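Local coordinates for protein myosin-I heavy chain (Dictyostelium discoideum, PDB 5EJR) that is an actin-based motor with ATPase activity involved in early phagocytosis and adhesion, represented here by its C-terminal MyTH4-FERM tail region, at residues A[266-272]-A[492-496]; A[351-356]-A[368-372]. All blocks are in the same frame, centred on the assembly; numbering follows the deposited sequence.

Contact 1: residues A[266-272]-A[492-496]. With EDO (1,2-ethanediol), chain D; EDO (1,2-ethanediol), chain E.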
loop_
_atom_site.group_PDB
_atom_site.type_symbol
_atom_site.label_atom_id
_atom_site.label_comp_id
_atom_site.label_asym_id
_atom_site.label_seq_id
_atom_site.Cartn_x
_atom_site.Cartn_y
_atom_site.Cartn_z
ATOM N N LYS A 266 -8.530 3.038 -5.914
ATOM C CA LYS A 266 -8.092 1.690 -6.199
ATOM C C LYS A 266 -8.112 0.856 -4.916
ATOM O O LYS A 266 -7.655 1.327 -3.888
ATOM C CB LYS A 266 -6.683 1.766 -6.812
ATOM C CG LYS A 266 -6.200 0.490 -7.511
ATOM C CD LYS A 266 -4.813 0.665 -8.124
ATOM C CE LYS A 266 -4.410 -0.541 -8.937
ATOM N NZ LYS A 266 -3.268 -0.246 -9.842
ATOM N N VAL A 267 -8.633 -0.373 -4.985
ATOM C CA VAL A 267 -8.711 -1.305 -3.856
ATOM C C VAL A 267 -7.266 -1.619 -3.387
ATOM O O VAL A 267 -6.400 -1.839 -4.220
ATOM C CB VAL A 267 -9.446 -2.601 -4.292
ATOM C CG1 VAL A 267 -9.256 -3.726 -3.273
ATOM C CG2 VAL A 267 -10.935 -2.339 -4.536
ATOM N N VAL A 268 -6.995 -1.579 -2.086
ATOM C CA VAL A 268 -5.657 -1.912 -1.614
ATOM C C VAL A 268 -5.758 -3.325 -1.067
ATOM O O VAL A 268 -6.605 -3.585 -0.231
ATOM C CB VAL A 268 -5.117 -0.915 -0.549
ATOM C CG1 VAL A 268 -3.681 -1.277 -0.150
ATOM C CG2 VAL A 268 -5.169 0.511 -1.066
ATOM N N SER A 269 -4.908 -4.231 -1.517
ATOM C CA SER A 269 -4.963 -5.613 -1.039
ATOM C C SER A 269 -4.761 -5.671 0.438
ATOM O O SER A 269 -3.836 -5.044 0.942
ATOM C CB SER A 269 -3.899 -6.470 -1.722
ATOM O OG SER A 269 -3.989 -7.799 -1.228
ATOM N N GLU A 270 -5.600 -6.426 1.138
ATOM C CA GLU A 270 -5.458 -6.619 2.584
ATOM C C GLU A 270 -4.117 -7.285 2.979
ATOM O O GLU A 270 -3.705 -7.177 4.139
ATOM C CB GLU A 270 -6.650 -7.420 3.150
ATOM C CG GLU A 270 -6.750 -8.857 2.671
ATOM C CD GLU A 270 -7.731 -9.682 3.477
ATOM O OE1 GLU A 270 -8.950 -9.608 3.194
ATOM O OE2 GLU A 270 -7.285 -10.373 4.420
ATOM N N THR A 271 -3.447 -7.980 2.033
ATOM C CA THR A 271 -2.165 -8.646 2.316
ATOM C C THR A 271 -0.973 -7.768 2.057
ATOM O O THR A 271 0.146 -8.186 2.360
ATOM C CB THR A 271 -2.007 -9.966 1.557
ATOM O OG1 THR A 271 -2.189 -9.729 0.159
ATOM C CG2 THR A 271 -2.907 -11.069 2.089
ATOM N N ASP A 272 -1.176 -6.566 1.488
ATOM C CA ASP A 272 -0.038 -5.697 1.248
ATOM C C ASP A 272 0.460 -5.121 2.593
ATOM O O ASP A 272 -0.329 -4.987 3.544
ATOM C CB ASP A 272 -0.434 -4.508 0.354
ATOM C CG ASP A 272 -0.590 -4.742 -1.139
ATOM O OD1 ASP A 272 -0.432 -5.911 -1.588
ATOM O OD2 ASP A 272 -0.878 -3.756 -1.864
ATOM N N ASP A 492 -3.227 -6.359 -13.466
ATOM C CA ASP A 492 -2.104 -6.587 -12.550
ATOM C C ASP A 492 -2.582 -6.650 -11.089
ATOM O O ASP A 492 -1.755 -6.695 -10.179
ATOM C CB ASP A 492 -1.052 -5.471 -12.703
ATOM C CG ASP A 492 -1.557 -4.067 -12.363
ATOM O OD1 ASP A 492 -2.796 -3.889 -12.222
ATOM O OD2 ASP A 492 -0.715 -3.144 -12.249
ATOM N N GLU A 493 -3.909 -6.632 -10.852
ATOM C CA GLU A 493 -4.402 -6.625 -9.481
ATOM C C GLU A 493 -4.680 -8.027 -8.915
ATOM O O GLU A 493 -5.623 -8.205 -8.134
ATOM C CB GLU A 493 -5.627 -5.711 -9.349
ATOM C CG GLU A 493 -5.309 -4.234 -9.511
ATOM C CD GLU A 493 -6.568 -3.382 -9.444
ATOM O OE1 GLU A 493 -7.017 -2.923 -10.516
ATOM O OE2 GLU A 493 -7.149 -3.230 -8.344
ATOM N N HIS A 494 -3.799 -8.998 -9.210
ATOM C CA HIS A 494 -3.980 -10.356 -8.677
ATOM C C HIS A 494 -4.203 -10.390 -7.175
ATOM O O HIS A 494 -5.039 -11.139 -6.707
ATOM C CB HIS A 494 -2.797 -11.294 -9.038
ATOM C CG HIS A 494 -1.460 -10.748 -8.659
ATOM N ND1 HIS A 494 -0.886 -11.039 -7.438
ATOM C CD2 HIS A 494 -0.620 -9.959 -9.368
ATOM C CE1 HIS A 494 0.296 -10.433 -7.451
ATOM N NE2 HIS A 494 0.486 -9.752 -8.591
ATOM N N SER A 495 -3.463 -9.594 -6.427
ATOM C CA SER A 495 -3.562 -9.647 -4.970
ATOM C C SER A 495 -4.957 -9.215 -4.405
ATOM O O SER A 495 -5.558 -9.929 -3.586
ATOM C CB SER A 495 -2.422 -8.862 -4.332
ATOM O OG SER A 495 -2.435 -9.155 -2.942
ATOM N N SER A 496 -5.460 -8.075 -4.852
ATOM C CA SER A 496 -6.796 -7.592 -4.456
ATOM C C SER A 496 -7.874 -8.520 -5.015
ATOM O O SER A 496 -8.849 -8.819 -4.325
ATOM C CB SER A 496 -7.023 -6.191 -5.007
ATOM O OG SER A 496 -6.190 -5.273 -4.333
HETATM C C1 EDO D . -2.742 -13.578 -5.915
HETATM O O1 EDO D . -1.706 -12.767 -5.386
HETATM C C2 EDO D . -2.608 -15.019 -5.382
HETATM O O2 EDO D . -2.686 -15.030 -3.964
HETATM C C1 EDO E . -10.435 -6.187 -0.330
HETATM O O1 EDO E . -10.468 -5.029 0.511
HETATM C C2 EDO E . -8.981 -6.405 -0.900
HETATM O O2 EDO E . -8.202 -7.003 0.127
HETATM O O HOH W 1 -9.257 -1.582 -7.666
HETATM O O HOH W 2 -5.654 -3.364 -6.230
HETATM O O HOH W 3 -0.062 -8.536 -1.365
HETATM O O HOH W 4 -4.366 -10.965 -1.338
#

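Contact 2: residues A[351-356]-A[368-372]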
loop_
_atom_site.group_PDB
_atom_site.type_symbol
_atom_site.label_atom_id
_atom_site.label_comp_id
_atom_site.label_asym_id
_atom_site.label_seq_id
_atom_site.Cartn_x
_atom_site.Cartn_y
_atom_site.Cartn_z
ATOM N N LEU A 351 -34.457 11.214 0.368
ATOM C CA LEU A 351 -33.276 11.923 0.845
ATOM C C LEU A 351 -33.596 13.303 1.389
ATOM O O LEU A 351 -32.932 13.751 2.325
ATOM C CB LEU A 351 -32.176 11.976 -0.242
ATOM C CG LEU A 351 -31.565 10.608 -0.674
ATOM C CD1 LEU A 351 -30.437 10.817 -1.637
ATOM C CD2 LEU A 351 -31.030 9.835 0.516
ATOM N N ILE A 352 -34.621 13.963 0.834
ATOM C CA ILE A 352 -35.082 15.278 1.350
ATOM C C ILE A 352 -35.719 15.062 2.746
ATOM O O ILE A 352 -35.380 15.781 3.681
ATOM C CB ILE A 352 -36.049 15.974 0.333
ATOM C CG1 ILE A 352 -35.238 16.524 -0.869
ATOM C CG2 ILE A 352 -36.880 17.119 1.015
ATOM C CD1 ILE A 352 -36.094 16.885 -2.113
ATOM N N GLN A 353 -36.546 14.022 2.907
ATOM C CA GLN A 353 -37.161 13.730 4.211
ATOM C C GLN A 353 -36.079 13.421 5.262
ATOM O O GLN A 353 -36.235 13.783 6.441
ATOM C CB GLN A 353 -38.226 12.626 4.097
ATOM C CG GLN A 353 -39.176 12.596 5.306
ATOM C CD GLN A 353 -40.210 11.498 5.299
ATOM O OE1 GLN A 353 -40.475 10.860 4.287
ATOM N NE2 GLN A 353 -40.843 11.264 6.438
ATOM N N LEU A 354 -34.935 12.844 4.826
ATOM C CA LEU A 354 -33.825 12.582 5.740
ATOM C C LEU A 354 -33.096 13.881 6.127
ATOM O O LEU A 354 -32.641 14.008 7.259
ATOM C CB LEU A 354 -32.846 11.536 5.166
ATOM C CG LEU A 354 -33.275 10.063 5.297
ATOM C CD1 LEU A 354 -32.495 9.163 4.318
ATOM C CD2 LEU A 354 -33.082 9.559 6.695
ATOM N N LEU A 355 -32.951 14.828 5.199
ATOM C CA LEU A 355 -32.303 16.108 5.506
ATOM C C LEU A 355 -33.230 17.031 6.324
ATOM O O LEU A 355 -32.751 17.815 7.138
ATOM C CB LEU A 355 -31.955 16.851 4.209
ATOM C CG LEU A 355 -30.806 16.342 3.392
ATOM C CD1 LEU A 355 -30.822 16.994 2.008
ATOM C CD2 LEU A 355 -29.483 16.611 4.106
ATOM N N TYR A 356 -34.539 16.972 6.058
ATOM C CA TYR A 356 -35.535 17.842 6.687
ATOM C C TYR A 356 -36.667 17.040 7.340
ATOM O O TYR A 356 -37.762 16.976 6.785
ATOM C CB TYR A 356 -36.047 18.873 5.654
ATOM C CG TYR A 356 -34.913 19.636 4.995
ATOM C CD1 TYR A 356 -34.224 20.634 5.681
ATOM C CD2 TYR A 356 -34.509 19.338 3.699
ATOM C CE1 TYR A 356 -33.171 21.328 5.083
ATOM C CE2 TYR A 356 -33.438 20.002 3.104
ATOM C CZ TYR A 356 -32.787 21.013 3.788
ATOM O OH TYR A 356 -31.746 21.687 3.184
ATOM N N VAL A 368 -32.183 22.766 -2.532
ATOM C CA VAL A 368 -32.558 21.490 -1.899
ATOM C C VAL A 368 -32.376 20.338 -2.906
ATOM O O VAL A 368 -31.816 19.304 -2.536
ATOM C CB VAL A 368 -33.985 21.543 -1.272
ATOM C CG1 VAL A 368 -34.437 20.170 -0.773
ATOM C CG2 VAL A 368 -34.032 22.560 -0.125
ATOM N N VAL A 369 -32.804 20.533 -4.171
ATOM C CA VAL A 369 -32.685 19.515 -5.236
ATOM C C VAL A 369 -31.209 19.115 -5.459
ATOM O O VAL A 369 -30.911 17.916 -5.551
ATOM C CB VAL A 369 -33.388 19.922 -6.558
ATOM C CG1 VAL A 369 -33.078 18.935 -7.699
ATOM C CG2 VAL A 369 -34.885 20.057 -6.350
ATOM N N ARG A 370 -30.294 20.118 -5.465
ATOM C CA ARG A 370 -28.853 19.887 -5.626
ATOM C C ARG A 370 -28.240 19.066 -4.467
ATOM O O ARG A 370 -27.171 18.532 -4.632
ATOM C CB ARG A 370 -28.102 21.218 -5.747
ATOM C CG ARG A 370 -28.523 22.066 -6.936
ATOM C CD ARG A 370 -28.392 21.354 -8.278
ATOM N NE ARG A 370 -27.018 20.919 -8.576
ATOM C CZ ARG A 370 -26.039 21.702 -9.017
ATOM N NH1 ARG A 370 -26.225 23.010 -9.139
ATOM N NH2 ARG A 370 -24.857 21.191 -9.298
ATOM N N GLN A 371 -28.879 19.016 -3.297
ATOM C CA GLN A 371 -28.345 18.243 -2.166
ATOM C C GLN A 371 -28.681 16.746 -2.295
ATOM O O GLN A 371 -28.157 15.925 -1.522
ATOM C CB GLN A 371 -28.941 18.776 -0.857
ATOM C CG GLN A 371 -28.545 20.228 -0.481
ATOM C CD GLN A 371 -29.219 20.614 0.828
ATOM O OE1 GLN A 371 -30.445 20.817 0.917
ATOM N NE2 GLN A 371 -28.447 20.627 1.898
ATOM N N VAL A 372 -29.588 16.390 -3.210
ATOM C CA VAL A 372 -30.105 15.017 -3.297
ATOM C C VAL A 372 -30.105 14.376 -4.695
ATOM O O VAL A 372 -30.466 13.186 -4.814
ATOM C CB VAL A 372 -31.526 14.915 -2.662
ATOM C CG1 VAL A 372 -31.489 15.302 -1.191
ATOM C CG2 VAL A 372 -32.567 15.745 -3.440
HETATM O O HOH W 5 -29.071 20.501 4.808
#

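Contact 1: residues A[266-272]-A[492-496]
The hydroxyls of S269 and S495 meet directly: S269 OG and S495 OG lie 2.7 Å apart in a direct hydrogen bond between 266-272 and 492-496, and either could be the donor. With chi1 at 180° in S269 and -170° in S495, both hydroxyls are swung opposite the backbone N, and the two oxygens meet. S269 opens a type I beta turn closed by D272, and the amide N of T271 adds a weak bond to S269 OG. A water links three side chains on this side, bonding T271 OG1, S495 OG and D272 OD1; a second joins T271 OG1 to S495 O.

This is an interface between two lobes of the FERM domain: strand 264-267 and the turn after it belong to the ubiquitin-like F1 lobe, while helix 494-505 closes the PH/PTB-like F3 lobe. F425 and T423 of strand 423-428 flank the seam from the F3 side.

K266 can be followed outward from the strand. Its CB leads to CG, 3.9 Å from E493 OE2; CD continues the extended chain; K266 CE then packs on the E493 carboxylate, 3.6 Å from E493 CD; and NZ finishes near D492, 4.4 Å from OD1, too far for a salt bridge. E493, at the N-cap position, also reaches V267 through two waters. One molecule accepts from V267 N and donates to E493 OE2; another donates to V267 O and to E493 OE2 while accepting from S496 OG. V267 CG1 also lies 3.6 Å from S496 OG.

Contact 2: residues A[351-356]-A[368-372]
Within the helical central lobe of the FERM domain, the C-terminal end of helix 341-355 packs against segment 368-372, on the short helix 366-370. V372 fits into the helix surface with both methyl groups at work. Its CG1 sits 3.5 Å from L351 CB and 3.7 Å from L355 CD1, so it touches side chains one helical turn apart; CG2 turns to I352, 3.8 Å from CG1 of that residue. V368 meets I352 about at right angles, the two CG1 atoms 3.7 Å apart, and its CG1 also approaches Y356 CE2 obliquely.

At the edge of this apolar patch Y356 OH donates to Q371 OE1 over 2.8 Å. The hydroxyl lies in the amide carbonyl plane on a lone pair, with a C=O...O angle of 125°, while ring and amide planes are turned 53° apart. Q371 extends beyond CG (chi2 180°), carrying its amide past L355 CD1 to the tyrosine. A water accepts from Q371 NE2 and gives a weak bond to Y356 OH, closing a small polar ring.

Other helices wall in the patch: Y324 and W331 of helix 317-332 and F409 of helix 402-416 touch L351, and I390 of helix 383-394 touches I352. Apolar packing of one helix on the next, with other helices of the bundle around it, is what builds the all-helical F2 lobe of FERM domains.

Contact 1 and contact 2 both belong to the FERM domain, with centres about 36 Å apart and nearest atoms about 24 Å apart, so they do not touch. Along the chain the order is 266-272, then both segments of contact 2, then 492-496. Contact 1 therefore brings together distant parts of the sequence, strand 264-267 and helix 494-505, across two lobes, whereas contact 2 joins helices 341-355 and 366-370 inside the helical lobe lying between those lobes in sequence. One contact concerns how lobes are set against each other, the other the interior of a single lobe; together they sample all three parts of the FERM cloverleaf.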